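Local coordinates for protein 1,4-dihydroxy-6-naphtoate synthase (Archaeoglobus fulgidus, PDB 1ZBM) that probably converts cyclic dehypoxanthine futalosine into 1,4-dihydroxy-6-naphthoate, releasing dihydroxyacetone, a step in the biosynthesis of menaquinone, at residues 48-53 / 61-66; 77-82 / 184-189; 99-104 / 121-126; 91-96 / 165-170. All coordinates share one frame; numbering follows the deposited sequence.

Contact 1. Residues 48-53 / 61-66; sequences ETLNRK and VTAISA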
loop_
_atom_site.group_PDB
_atom_site.type_symbol
_atom_site.label_atom_id
_atom_site.label_comp_id
_atom_site.label_asym_id
_atom_site.label_seq_id
_atom_site.Cartn_x
_atom_site.Cartn_y
_atom_site.Cartn_z
ATOM N N GLU A 48 3.401 1.202 7.962
ATOM C CA GLU A 48 2.800 1.855 9.115
ATOM C C GLU A 48 3.798 2.853 9.702
ATOM O O GLU A 48 3.406 3.909 10.189
ATOM C CB GLU A 48 2.360 0.825 10.157
ATOM C CG GLU A 48 1.516 1.407 11.297
ATOM C CD GLU A 48 0.293 2.193 10.823
ATOM O OE1 GLU A 48 0.003 2.214 9.604
ATOM O OE2 GLU A 48 -0.394 2.791 11.684
ATOM N N THR A 49 5.088 2.527 9.634
ATOM C CA THR A 49 6.128 3.428 10.141
ATOM C C THR A 49 6.116 4.738 9.339
ATOM O O THR A 49 6.281 5.827 9.902
ATOM C CB THR A 49 7.533 2.785 10.033
ATOM O OG1 THR A 49 7.586 1.609 10.851
ATOM C CG2 THR A 49 8.622 3.766 10.488
ATOM N N LEU A 50 5.912 4.627 8.026
ATOM C CA LEU A 50 5.862 5.803 7.159
ATOM C C LEU A 50 4.566 6.604 7.362
ATOM O O LEU A 50 4.567 7.831 7.268
ATOM C CB LEU A 50 6.004 5.403 5.676
ATOM C CG LEU A 50 7.258 4.633 5.243
ATOM C CD1 LEU A 50 7.345 4.569 3.710
ATOM C CD2 LEU A 50 8.491 5.328 5.799
ATOM N N ASN A 51 3.462 5.917 7.634
ATOM C CA ASN A 51 2.197 6.611 7.856
ATOM C C ASN A 51 2.328 7.478 9.097
ATOM O O ASN A 51 1.818 8.585 9.128
ATOM C CB ASN A 51 1.042 5.628 8.058
ATOM C CG ASN A 51 0.615 4.956 6.773
ATOM O OD1 ASN A 51 0.791 5.508 5.686
ATOM N ND2 ASN A 51 0.028 3.768 6.888
ATOM N N ARG A 52 3.010 6.969 10.116
ATOM C CA ARG A 52 3.192 7.719 11.346
ATOM C C ARG A 52 4.230 8.827 11.210
ATOM O O ARG A 52 3.976 9.960 11.600
ATOM C CB ARG A 52 3.552 6.760 12.487
ATOM C CG ARG A 52 2.362 5.928 12.969
ATOM C CD ARG A 52 2.749 4.918 14.038
ATOM N NE ARG A 52 1.562 4.298 14.659
ATOM C CZ ARG A 52 0.793 4.891 15.574
ATOM N NH1 ARG A 52 1.078 6.119 15.985
ATOM N NH2 ARG A 52 -0.258 4.260 16.078
ATOM N N LYS A 53 5.392 8.518 10.643
ATOM C CA LYS A 53 6.433 9.532 10.477
ATOM C C LYS A 53 5.975 10.658 9.558
ATOM O O LYS A 53 6.532 11.753 9.584
ATOM C CB LYS A 53 7.707 8.912 9.910
ATOM C CG LYS A 53 8.468 8.055 10.892
ATOM C CD LYS A 53 9.836 7.755 10.334
ATOM C CE LYS A 53 10.787 7.292 11.416
ATOM N NZ LYS A 53 12.156 7.109 10.844
ATOM N N VAL A 61 9.484 12.784 -0.156
ATOM C CA VAL A 61 8.573 11.884 -0.868
ATOM C C VAL A 61 8.458 10.577 -0.084
ATOM O O VAL A 61 9.465 9.931 0.204
ATOM C CB VAL A 61 9.094 11.533 -2.287
ATOM C CG1 VAL A 61 8.098 10.608 -2.981
ATOM C CG2 VAL A 61 9.304 12.795 -3.114
ATOM N N THR A 62 7.241 10.179 0.253
ATOM C CA THR A 62 7.055 8.946 1.000
ATOM C C THR A 62 5.824 8.162 0.581
ATOM O O THR A 62 4.807 8.752 0.225
ATOM C CB THR A 62 6.937 9.225 2.519
ATOM O OG1 THR A 62 6.674 7.999 3.215
ATOM C CG2 THR A 62 5.803 10.192 2.798
ATOM N N ALA A 63 5.911 6.834 0.603
ATOM C CA ALA A 63 4.743 6.020 0.276
ATOM C C ALA A 63 3.850 6.241 1.491
ATOM O O ALA A 63 4.332 6.657 2.544
ATOM C CB ALA A 63 5.125 4.545 0.162
ATOM N N ILE A 64 2.560 5.970 1.356
ATOM C CA ILE A 64 1.642 6.166 2.472
ATOM C C ILE A 64 0.245 5.674 2.127
ATOM O O ILE A 64 -0.247 5.904 1.025
ATOM C CB ILE A 64 1.549 7.654 2.861
ATOM C CG1 ILE A 64 0.704 7.812 4.124
ATOM C CG2 ILE A 64 0.895 8.446 1.740
ATOM C CD1 ILE A 64 0.600 9.234 4.606
ATOM N N SER A 65 -0.393 5.011 3.086
ATOM C CA SER A 65 -1.742 4.478 2.916
ATOM C C SER A 65 -2.735 5.582 2.568
ATOM O O SER A 65 -2.610 6.700 3.061
ATOM C CB SER A 65 -2.188 3.788 4.208
ATOM O OG SER A 65 -1.362 2.681 4.509
ATOM N N ALA A 66 -3.719 5.282 1.725
ATOM C CA ALA A 66 -4.702 6.309 1.381
ATOM C C ALA A 66 -5.351 6.809 2.677
ATOM O O ALA A 66 -5.549 8.009 2.857
ATOM C CB ALA A 66 -5.768 5.751 0.431
HETATM O O HOH W 1 6.869 9.144 5.809
#
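Asn51 ND2 gives its two N-H groups to two acceptors, Ser65 OG of strand 61-65 at 3.0 Å and Glu48 OE1 of its own helix at 3.1 Å. Both acceptors lie close to the amide plane, and the bond to Ser65 is nearly straight (164°), so the amide is fixed in rotation. In this protein of the periplasmic-binding-protein clan, helix 47-53 packs on strand 61-65 of the first of two mixed sheets; the axes of the two short segments run at 102°. With CG beside the backbone N (chi1 -74°), the end of the Asn51 side chain comes nearer to the strand although CB does not point at it. Amide OD1 would take the Ser65 N-H, but OD1 sits implausibly close to Ile64, which makes that bond doubtful. Ser65 also touches Thr114, predicted to bind substrate, which places the contact beside that site. Leu50, the residue before Asn51, lays CD1 beside Thr62 OG1 at 3.5 Å and reaches Ala63 CB at 4.2 Å. Thr62 OG1 donates to Ala63 O at 2.8 Å, on a carbonyl lone pair, and receives a hydrogen from a water that also donates to Leu50 O.

Contact 2. Residues 77-82 / 184-189; sequences RILSAG and GLNAIR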
loop_
_atom_site.group_PDB
_atom_site.type_symbol
_atom_site.label_atom_id
_atom_site.label_comp_id
_atom_site.label_asym_id
_atom_site.label_seq_id
_atom_site.Cartn_x
_atom_site.Cartn_y
_atom_site.Cartn_z
ATOM N N ARG A 77 0.738 16.151 -0.789
ATOM C CA ARG A 77 -0.254 16.030 -1.853
ATOM C C ARG A 77 0.016 14.705 -2.552
ATOM O O ARG A 77 1.134 14.188 -2.506
ATOM C CB ARG A 77 -0.175 17.179 -2.854
ATOM C CG ARG A 77 0.908 17.070 -3.888
ATOM C CD ARG A 77 0.726 18.161 -4.923
ATOM N NE ARG A 77 1.867 18.254 -5.824
ATOM C CZ ARG A 77 2.151 17.364 -6.768
ATOM N NH1 ARG A 77 1.372 16.299 -6.943
ATOM N NH2 ARG A 77 3.213 17.549 -7.545
ATOM N N ILE A 78 -1.008 14.150 -3.188
ATOM C CA ILE A 78 -0.865 12.872 -3.863
ATOM C C ILE A 78 -0.105 12.989 -5.169
ATOM O O ILE A 78 -0.418 13.830 -6.009
ATOM C CB ILE A 78 -2.227 12.238 -4.157
ATOM C CG1 ILE A 78 -3.057 12.177 -2.869
ATOM C CG2 ILE A 78 -2.022 10.827 -4.698
ATOM C CD1 ILE A 78 -4.542 11.959 -3.108
ATOM N N LEU A 79 0.913 12.149 -5.335
ATOM C CA LEU A 79 1.701 12.165 -6.570
ATOM C C LEU A 79 0.966 11.317 -7.614
ATOM O O LEU A 79 0.448 10.251 -7.300
ATOM C CB LEU A 79 3.090 11.604 -6.293
ATOM C CG LEU A 79 4.134 11.900 -7.353
ATOM C CD1 LEU A 79 4.502 13.391 -7.353
ATOM C CD2 LEU A 79 5.373 11.048 -7.041
ATOM N N SER A 80 0.919 11.774 -8.856
ATOM C CA SER A 80 0.191 11.021 -9.875
ATOM C C SER A 80 0.680 9.585 -10.078
ATOM O O SER A 80 -0.093 8.730 -10.491
ATOM C CB SER A 80 0.225 11.775 -11.200
ATOM O OG SER A 80 -0.326 13.088 -11.030
ATOM N N ALA A 81 1.943 9.319 -9.757
ATOM C CA ALA A 81 2.520 7.992 -9.921
ATOM C C ALA A 81 2.980 7.360 -8.609
ATOM O O ALA A 81 3.474 8.047 -7.709
ATOM C CB ALA A 81 3.697 8.062 -10.888
ATOM N N GLY A 82 2.830 6.041 -8.517
ATOM C CA GLY A 82 3.254 5.331 -7.327
ATOM C C GLY A 82 2.139 4.685 -6.538
ATOM O O GLY A 82 2.403 3.835 -5.690
ATOM N N GLY A 184 -2.467 2.089 -1.423
ATOM C CA GLY A 184 -1.255 2.789 -1.053
ATOM C C GLY A 184 -1.058 3.939 -2.015
ATOM O O GLY A 184 -1.441 3.844 -3.180
ATOM N N LEU A 185 -0.468 5.030 -1.549
ATOM C CA LEU A 185 -0.255 6.184 -2.417
ATOM C C LEU A 185 1.162 6.735 -2.319
ATOM O O LEU A 185 1.866 6.526 -1.330
ATOM C CB LEU A 185 -1.228 7.300 -2.034
ATOM C CG LEU A 185 -2.732 7.037 -1.975
ATOM C CD1 LEU A 185 -3.400 8.207 -1.268
ATOM C CD2 LEU A 185 -3.303 6.851 -3.371
ATOM N N ASN A 186 1.582 7.448 -3.350
ATOM C CA ASN A 186 2.882 8.070 -3.285
ATOM C C ASN A 186 2.572 9.523 -2.952
ATOM O O ASN A 186 1.785 10.164 -3.638
ATOM C CB ASN A 186 3.634 7.966 -4.609
ATOM C CG ASN A 186 5.008 7.359 -4.435
ATOM O OD1 ASN A 186 5.908 7.557 -5.257
ATOM N ND2 ASN A 186 5.179 6.605 -3.356
ATOM N N ALA A 187 3.183 10.023 -1.883
ATOM C CA ALA A 187 2.946 11.376 -1.416
ATOM C C ALA A 187 4.195 12.262 -1.468
ATOM O O ALA A 187 5.285 11.844 -1.063
ATOM C CB ALA A 187 2.407 11.322 0.008
ATOM N N ILE A 188 4.025 13.490 -1.958
ATOM C CA ILE A 188 5.135 14.437 -2.049
ATOM C C ILE A 188 4.828 15.713 -1.255
ATOM O O ILE A 188 3.776 16.322 -1.427
ATOM C CB ILE A 188 5.475 14.775 -3.545
ATOM C CG1 ILE A 188 6.660 15.745 -3.622
ATOM C CG2 ILE A 188 4.279 15.359 -4.244
ATOM C CD1 ILE A 188 7.213 15.891 -5.022
ATOM N N ARG A 189 5.764 16.094 -0.381
ATOM C CA ARG A 189 5.619 17.262 0.480
ATOM C C ARG A 189 5.243 18.481 -0.364
ATOM O O ARG A 189 5.725 18.636 -1.484
ATOM C CB ARG A 189 6.926 17.491 1.270
ATOM C CG ARG A 189 6.735 18.046 2.699
ATOM C CD ARG A 189 7.958 17.820 3.616
ATOM N NE ARG A 189 9.147 18.540 3.163
ATOM C CZ ARG A 189 10.393 18.264 3.549
ATOM N NH1 ARG A 189 10.633 17.275 4.408
ATOM N NH2 ARG A 189 11.405 18.972 3.057
HETATM O O HOH W 2 3.976 19.514 -3.956
HETATM O O HOH W 3 0.411 8.001 -5.735
#
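Arg77 and Ile188 exchange two backbone hydrogen bonds, which identifies them as an antiparallel hydrogen-bonded pair. Arg77 N donates to Ile188 O at 3.1 Å, from above the carbonyl plane, while Ile188 N returns to Arg77 O at 3.0 Å with an almost straight 167° N-H angle. A third bond, from Leu79 N to Asn186 O at 2.8 Å, carries the pairing past Ile78 and Ala187, the intervening non-hydrogen-bonded pair. Water extends the polar link further: one molecule donates to Leu79 O and accepts from Asn186 N, bridging the two segments next to the Leu79-Asn186 bond.

Side-chain packing centres on Ile188 CG2. It lies over the centre of one face of the Arg77 guanidinium, 3.9 Å from Arg77 CZ. Arg77 CG lies between the backbone N and the carbonyl carbon (chi1 80°), 3.8 Å from Ile188 CG2, and the chain then runs extended from CG to NE, side by side with Ile188. The same methyl makes an apolar contact with Leu79 CD1 at 3.7 Å. On the face carrying Ile78 and Ala187, Ile78 CG1 makes a looser apolar contact with Leu185 CD1. Toward the far end Asn186 CB packs against backbone, 3.8 Å from the bare CA of Gly82.

Strand 76-86 is an edge strand of its five-stranded mixed sheet within the chain, and strand 181-189 separates it from strand 61-65. Helix 194-213 lies against Leu79 and Asn186, and its Gln197 takes a hydrogen bond from Arg77 NH2. The Ile78 and Leu185 side chains instead touch Tyr69 of helix 66-69.

Contact 3. Residues 99-104 / 121-126; sequences ISLDGK and LAVEDF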
loop_
_atom_site.group_PDB
_atom_site.type_symbol
_atom_site.label_atom_id
_atom_site.label_comp_id
_atom_site.label_asym_id
_atom_site.label_seq_id
_atom_site.Cartn_x
_atom_site.Cartn_y
_atom_site.Cartn_z
ATOM N N ILE A 99 -16.189 -17.570 10.293
ATOM C CA ILE A 99 -16.741 -16.901 11.470
ATOM C C ILE A 99 -17.415 -15.622 11.003
ATOM O O ILE A 99 -17.326 -15.278 9.831
ATOM C CB ILE A 99 -15.647 -16.550 12.509
ATOM C CG1 ILE A 99 -14.405 -15.992 11.812
ATOM C CG2 ILE A 99 -15.298 -17.778 13.329
ATOM C CD1 ILE A 99 -13.267 -15.693 12.763
ATOM N N SER A 100 -18.082 -14.910 11.907
ATOM C CA SER A 100 -18.761 -13.678 11.520
ATOM C C SER A 100 -17.902 -12.425 11.689
ATOM O O SER A 100 -18.113 -11.431 10.990
ATOM C CB SER A 100 -20.066 -13.510 12.309
ATOM O OG SER A 100 -19.813 -13.229 13.675
ATOM N N LEU A 101 -16.946 -12.475 12.613
ATOM C CA LEU A 101 -16.041 -11.358 12.896
ATOM C C LEU A 101 -16.581 -10.339 13.896
ATOM O O LEU A 101 -15.811 -9.589 14.500
ATOM C CB LEU A 101 -15.636 -10.626 11.609
ATOM C CG LEU A 101 -14.635 -11.308 10.656
ATOM C CD1 LEU A 101 -14.368 -10.408 9.445
ATOM C CD2 LEU A 101 -13.348 -11.601 11.397
ATOM N N ASP A 102 -17.896 -10.301 14.076
ATOM C CA ASP A 102 -18.485 -9.355 15.021
ATOM C C ASP A 102 -18.120 -9.719 16.460
ATOM O O ASP A 102 -18.356 -10.840 16.911
ATOM C CB ASP A 102 -20.005 -9.302 14.835
ATOM C CG ASP A 102 -20.402 -8.722 13.482
ATOM O OD1 ASP A 102 -20.262 -9.429 12.460
ATOM O OD2 ASP A 102 -20.838 -7.546 13.442
ATOM N N GLY A 103 -17.536 -8.760 17.171
ATOM C CA GLY A 103 -17.127 -8.990 18.548
ATOM C C GLY A 103 -15.797 -9.723 18.665
ATOM O O GLY A 103 -15.229 -9.830 19.751
ATOM N N LYS A 104 -15.289 -10.213 17.538
ATOM C CA LYS A 104 -14.033 -10.959 17.510
ATOM C C LYS A 104 -12.776 -10.093 17.646
ATOM O O LYS A 104 -12.813 -8.872 17.451
ATOM C CB LYS A 104 -13.951 -11.766 16.217
ATOM C CG LYS A 104 -15.056 -12.797 16.045
ATOM C CD LYS A 104 -15.023 -13.855 17.140
ATOM C CE LYS A 104 -15.969 -15.011 16.824
ATOM N NZ LYS A 104 -17.348 -14.535 16.550
ATOM N N LEU A 121 -15.090 -0.056 8.547
ATOM C CA LEU A 121 -16.313 0.329 7.845
ATOM C C LEU A 121 -17.210 -0.875 7.597
ATOM O O LEU A 121 -18.423 -0.747 7.540
ATOM C CB LEU A 121 -15.981 0.965 6.495
ATOM C CG LEU A 121 -15.427 2.389 6.483
ATOM C CD1 LEU A 121 -14.893 2.681 5.103
ATOM C CD2 LEU A 121 -16.523 3.383 6.864
ATOM N N ALA A 122 -16.611 -2.048 7.435
ATOM C CA ALA A 122 -17.388 -3.255 7.171
ATOM C C ALA A 122 -17.895 -3.904 8.460
ATOM O O ALA A 122 -18.977 -4.479 8.473
ATOM C CB ALA A 122 -16.542 -4.250 6.373
ATOM N N VAL A 123 -17.103 -3.816 9.528
ATOM C CA VAL A 123 -17.444 -4.385 10.837
ATOM C C VAL A 123 -17.312 -3.242 11.840
ATOM O O VAL A 123 -16.203 -2.873 12.224
ATOM C CB VAL A 123 -16.464 -5.519 11.223
ATOM C CG1 VAL A 123 -17.018 -6.335 12.385
ATOM C CG2 VAL A 123 -16.202 -6.411 10.020
ATOM N N GLU A 124 -18.443 -2.672 12.254
ATOM C CA GLU A 124 -18.431 -1.541 13.175
ATOM C C GLU A 124 -18.356 -1.890 14.646
ATOM O O GLU A 124 -18.686 -1.068 15.501
ATOM C CB GLU A 124 -19.645 -0.652 12.915
ATOM C CG GLU A 124 -20.908 -1.414 12.605
ATOM C CD GLU A 124 -21.964 -0.512 12.028
ATOM O OE1 GLU A 124 -21.655 0.187 11.034
ATOM O OE2 GLU A 124 -23.098 -0.498 12.558
ATOM N N ASP A 125 -17.913 -3.102 14.944
ATOM C CA ASP A 125 -17.796 -3.535 16.324
ATOM C C ASP A 125 -16.947 -4.783 16.467
ATOM O O ASP A 125 -17.434 -5.898 16.330
ATOM C CB ASP A 125 -19.188 -3.762 16.919
ATOM C CG ASP A 125 -19.590 -2.661 17.886
ATOM O OD1 ASP A 125 -20.802 -2.535 18.177
ATOM O OD2 ASP A 125 -18.688 -1.928 18.370
ATOM N N PHE A 126 -15.664 -4.588 16.736
ATOM C CA PHE A 126 -14.756 -5.710 16.905
ATOM C C PHE A 126 -13.555 -5.225 17.704
ATOM O O PHE A 126 -13.471 -4.043 18.034
ATOM C CB PHE A 126 -14.327 -6.255 15.532
ATOM C CG PHE A 126 -13.434 -5.328 14.760
ATOM C CD1 PHE A 126 -12.054 -5.374 14.930
ATOM C CD2 PHE A 126 -13.973 -4.379 13.892
ATOM C CE1 PHE A 126 -11.223 -4.490 14.252
ATOM C CE2 PHE A 126 -13.147 -3.486 13.208
ATOM C CZ PHE A 126 -11.767 -3.538 13.387
#
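Val123, the first residue beyond helix 114-122 to leave helical backbone angles, directs its CB toward the loop 99-104 and divides its two methyls between different partners. CG1, anti to the backbone N (chi1 -165°), reaches 4.1 Å from Leu101 O and also approaches Asp102 OD2, the two side chains crossing obliquely. The other tip, CG2, turns to the apolar side and meets Leu101 CD1 at 4.4 Å, a loose contact; both Val123 and Leu101 continue onto Leu167 of strand 164-168. The partner loop contains a type II beta turn from Leu101 to Lys104, closed by Lys104 N donating to Leu101 O at 3.1 Å, with Gly103 taking the positive phi of 81°. It leads into strand 105-108, while residues 123-126 lead into the parallel neighbour 127-130, so the contact joins the approaches to both strands of a beta-alpha-beta crossover whose helix is 114-122. Phe126 sets its CB 3.6 Å from Lys104 O, and that carbonyl oxygen lies at the ring edge, near its plane. Beyond CB the ring leads away from the turn and touches Ile106. Gly103 N donates to Asp125 O at 3.0 Å, a nearly straight bond (163°) between two exposed residues.

Contact 4. Residues 91-96 / 165-170; sequences PVVVAK and CVLDLW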
loop_
_atom_site.group_PDB
_atom_site.type_symbol
_atom_site.label_atom_id
_atom_site.label_comp_id
_atom_site.label_asym_id
_atom_site.label_seq_id
_atom_site.Cartn_x
_atom_site.Cartn_y
_atom_site.Cartn_z
ATOM N N PRO A 91 -6.972 -6.305 0.179
ATOM C CA PRO A 91 -6.775 -6.916 1.499
ATOM C C PRO A 91 -7.927 -7.809 1.930
ATOM O O PRO A 91 -9.047 -7.686 1.438
ATOM C CB PRO A 91 -6.598 -5.710 2.420
ATOM C CG PRO A 91 -7.384 -4.634 1.725
ATOM C CD PRO A 91 -6.977 -4.837 0.287
ATOM N N VAL A 92 -7.651 -8.718 2.848
ATOM C CA VAL A 92 -8.690 -9.610 3.322
ATOM C C VAL A 92 -8.467 -9.951 4.778
ATOM O O VAL A 92 -7.407 -9.687 5.336
ATOM C CB VAL A 92 -8.699 -10.916 2.507
ATOM C CG1 VAL A 92 -9.078 -10.638 1.051
ATOM C CG2 VAL A 92 -7.327 -11.571 2.577
ATOM N N VAL A 93 -9.489 -10.522 5.396
ATOM C CA VAL A 93 -9.387 -10.950 6.773
ATOM C C VAL A 93 -9.494 -12.472 6.662
ATOM O O VAL A 93 -10.381 -12.991 5.985
ATOM C CB VAL A 93 -10.526 -10.356 7.621
ATOM C CG1 VAL A 93 -10.513 -10.957 9.017
ATOM C CG2 VAL A 93 -10.359 -8.842 7.703
ATOM N N VAL A 94 -8.562 -13.179 7.286
ATOM C CA VAL A 94 -8.545 -14.631 7.223
ATOM C C VAL A 94 -8.690 -15.256 8.605
ATOM O O VAL A 94 -8.376 -14.619 9.616
ATOM C CB VAL A 94 -7.224 -15.137 6.615
ATOM C CG1 VAL A 94 -6.072 -14.874 7.587
ATOM C CG2 VAL A 94 -7.329 -16.607 6.314
ATOM N N ALA A 95 -9.146 -16.509 8.640
ATOM C CA ALA A 95 -9.336 -17.235 9.900
ATOM C C ALA A 95 -9.198 -18.746 9.701
ATOM O O ALA A 95 -9.226 -19.227 8.576
ATOM C CB ALA A 95 -10.704 -16.906 10.491
ATOM N N LYS A 96 -9.042 -19.495 10.790
ATOM C CA LYS A 96 -8.883 -20.938 10.668
ATOM C C LYS A 96 -10.159 -21.594 10.130
ATOM O O LYS A 96 -10.111 -22.674 9.537
ATOM C CB LYS A 96 -8.471 -21.541 12.014
ATOM C CG LYS A 96 -7.215 -20.890 12.593
ATOM C CD LYS A 96 -6.740 -21.552 13.888
ATOM C CE LYS A 96 -6.215 -22.957 13.626
ATOM N NZ LYS A 96 -5.550 -23.548 14.812
ATOM N N CYS A 165 -10.465 -17.065 3.627
ATOM C CA CYS A 165 -10.993 -15.722 3.708
ATOM C C CYS A 165 -12.399 -15.715 4.302
ATOM O O CYS A 165 -13.292 -16.446 3.851
ATOM C CB CYS A 165 -11.009 -15.090 2.312
ATOM S SG CYS A 165 -11.740 -13.441 2.254
ATOM N N VAL A 166 -12.578 -14.893 5.333
ATOM C CA VAL A 166 -13.865 -14.748 6.005
ATOM C C VAL A 166 -14.467 -13.393 5.655
ATOM O O VAL A 166 -15.659 -13.168 5.849
ATOM C CB VAL A 166 -13.717 -14.855 7.535
ATOM C CG1 VAL A 166 -13.239 -16.246 7.916
ATOM C CG2 VAL A 166 -12.736 -13.808 8.044
ATOM N N LEU A 167 -13.631 -12.483 5.158
ATOM C CA LEU A 167 -14.086 -11.152 4.733
ATOM C C LEU A 167 -13.188 -10.714 3.588
ATOM O O LEU A 167 -11.978 -10.539 3.761
ATOM C CB LEU A 167 -13.990 -10.129 5.882
ATOM C CG LEU A 167 -14.673 -8.754 5.732
ATOM C CD1 LEU A 167 -14.282 -7.841 6.901
ATOM C CD2 LEU A 167 -14.283 -8.092 4.428
ATOM N N ASP A 168 -13.781 -10.550 2.413
ATOM C CA ASP A 168 -13.017 -10.104 1.249
ATOM C C ASP A 168 -13.307 -8.607 1.129
ATOM O O ASP A 168 -14.364 -8.215 0.650
ATOM C CB ASP A 168 -13.473 -10.852 -0.017
ATOM C CG ASP A 168 -12.588 -10.572 -1.211
ATOM O OD1 ASP A 168 -12.408 -9.376 -1.560
ATOM O OD2 ASP A 168 -12.060 -11.549 -1.802
ATOM N N LEU A 169 -12.368 -7.789 1.590
ATOM C CA LEU A 169 -12.522 -6.348 1.578
ATOM C C LEU A 169 -12.869 -5.772 0.212
ATOM O O LEU A 169 -13.542 -4.742 0.123
ATOM C CB LEU A 169 -11.269 -5.676 2.148
ATOM C CG LEU A 169 -11.088 -5.916 3.645
ATOM C CD1 LEU A 169 -9.727 -5.433 4.096
ATOM C CD2 LEU A 169 -12.190 -5.201 4.411
ATOM N N TRP A 170 -12.427 -6.420 -0.858
ATOM C CA TRP A 170 -12.777 -5.912 -2.169
ATOM C C TRP A 170 -14.250 -6.167 -2.454
ATOM O O TRP A 170 -14.920 -5.311 -3.024
ATOM C CB TRP A 170 -11.937 -6.536 -3.287
ATOM C CG TRP A 170 -12.590 -6.337 -4.629
ATOM C CD1 TRP A 170 -13.405 -7.219 -5.275
ATOM C CD2 TRP A 170 -12.574 -5.146 -5.429
ATOM N NE1 TRP A 170 -13.901 -6.654 -6.419
ATOM C CE2 TRP A 170 -13.409 -5.379 -6.541
ATOM C CE3 TRP A 170 -11.940 -3.899 -5.309
ATOM C CZ2 TRP A 170 -13.626 -4.414 -7.540
ATOM C CZ3 TRP A 170 -12.157 -2.937 -6.303
ATOM C CH2 TRP A 170 -12.995 -3.204 -7.399
HETATM O O HOH W 4 -10.147 -8.396 -1.137
#
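Val93 faces two residues of the partner segment 165-170, Val166 and Leu167, and this one-residue slip in register is a classic beta bulge in the antiparallel pairing of strands 92-95 and 164-168. The backbone bonds establish it. Val93 O accepts from Val166 N at 3.0 Å in a nearly straight bond (167°), and more weakly from Leu167 N at 3.4 Å. Val93 N donates to Leu167 O at 3.0 Å, in the plane of that carbonyl. Val92 with Asp168 and Val94 with Cys165 are the non-hydrogen-bonded pairs before and after the bulge.

Apolar contacts follow the same offset. Val93 CG1 meets Val166 CG2 at 3.7 Å, and Val93 CB lies beside Leu167 CB, each pair crossing at a slant. Val166 CG1, anti to its carbonyl carbon (chi1 -64°), reaches Ala95 CB. On the face shared by Val92 and Cys165, the sulfur SG touches Val92 CB at 4.0 Å. Strand 164-168 is an edge strand of the second mixed sheet within the chain; strand 147-150 flanks 92-95 on its other side, and Leu119 of helix 114-122 touches both Val93 and Leu167.

Polar groups mark the start of helix 169-174. Asp168 is its N-cap, accepting weakly from Trp170 N through OD1, and a water donates to Pro91 O and accepts from Trp170 N. Pro91, whose ring also touches Ala115, a predicted substrate-binding residue, crosses Leu169 at about a right angle, with Pro91 CG only 3.4 Å from Leu169 CD1, tighter than usual carbon packing.

From the N terminus, contact 1 closes first, turning helix 47-53 back onto strand 61-65 through a short loop. Contact 2 then opens at 77-82, contact 4 at 91-96 and contact 3 at 99-104. They close in reverse order, contact 3 at 121-126, contact 4 at 165-170 and contact 2 at 184-189, so the three are concentric and none cross. Contacts 1 and 2 share the first sheet, where Ile64 O lies 2.7 Å from Leu185 N. Leu101, in the loop before strand 105-108, packs on Leu167, so contact 3 meets contact 4 at the edge of the second sheet. Contact 2 brings the chain back to the first sheet after the second has been built.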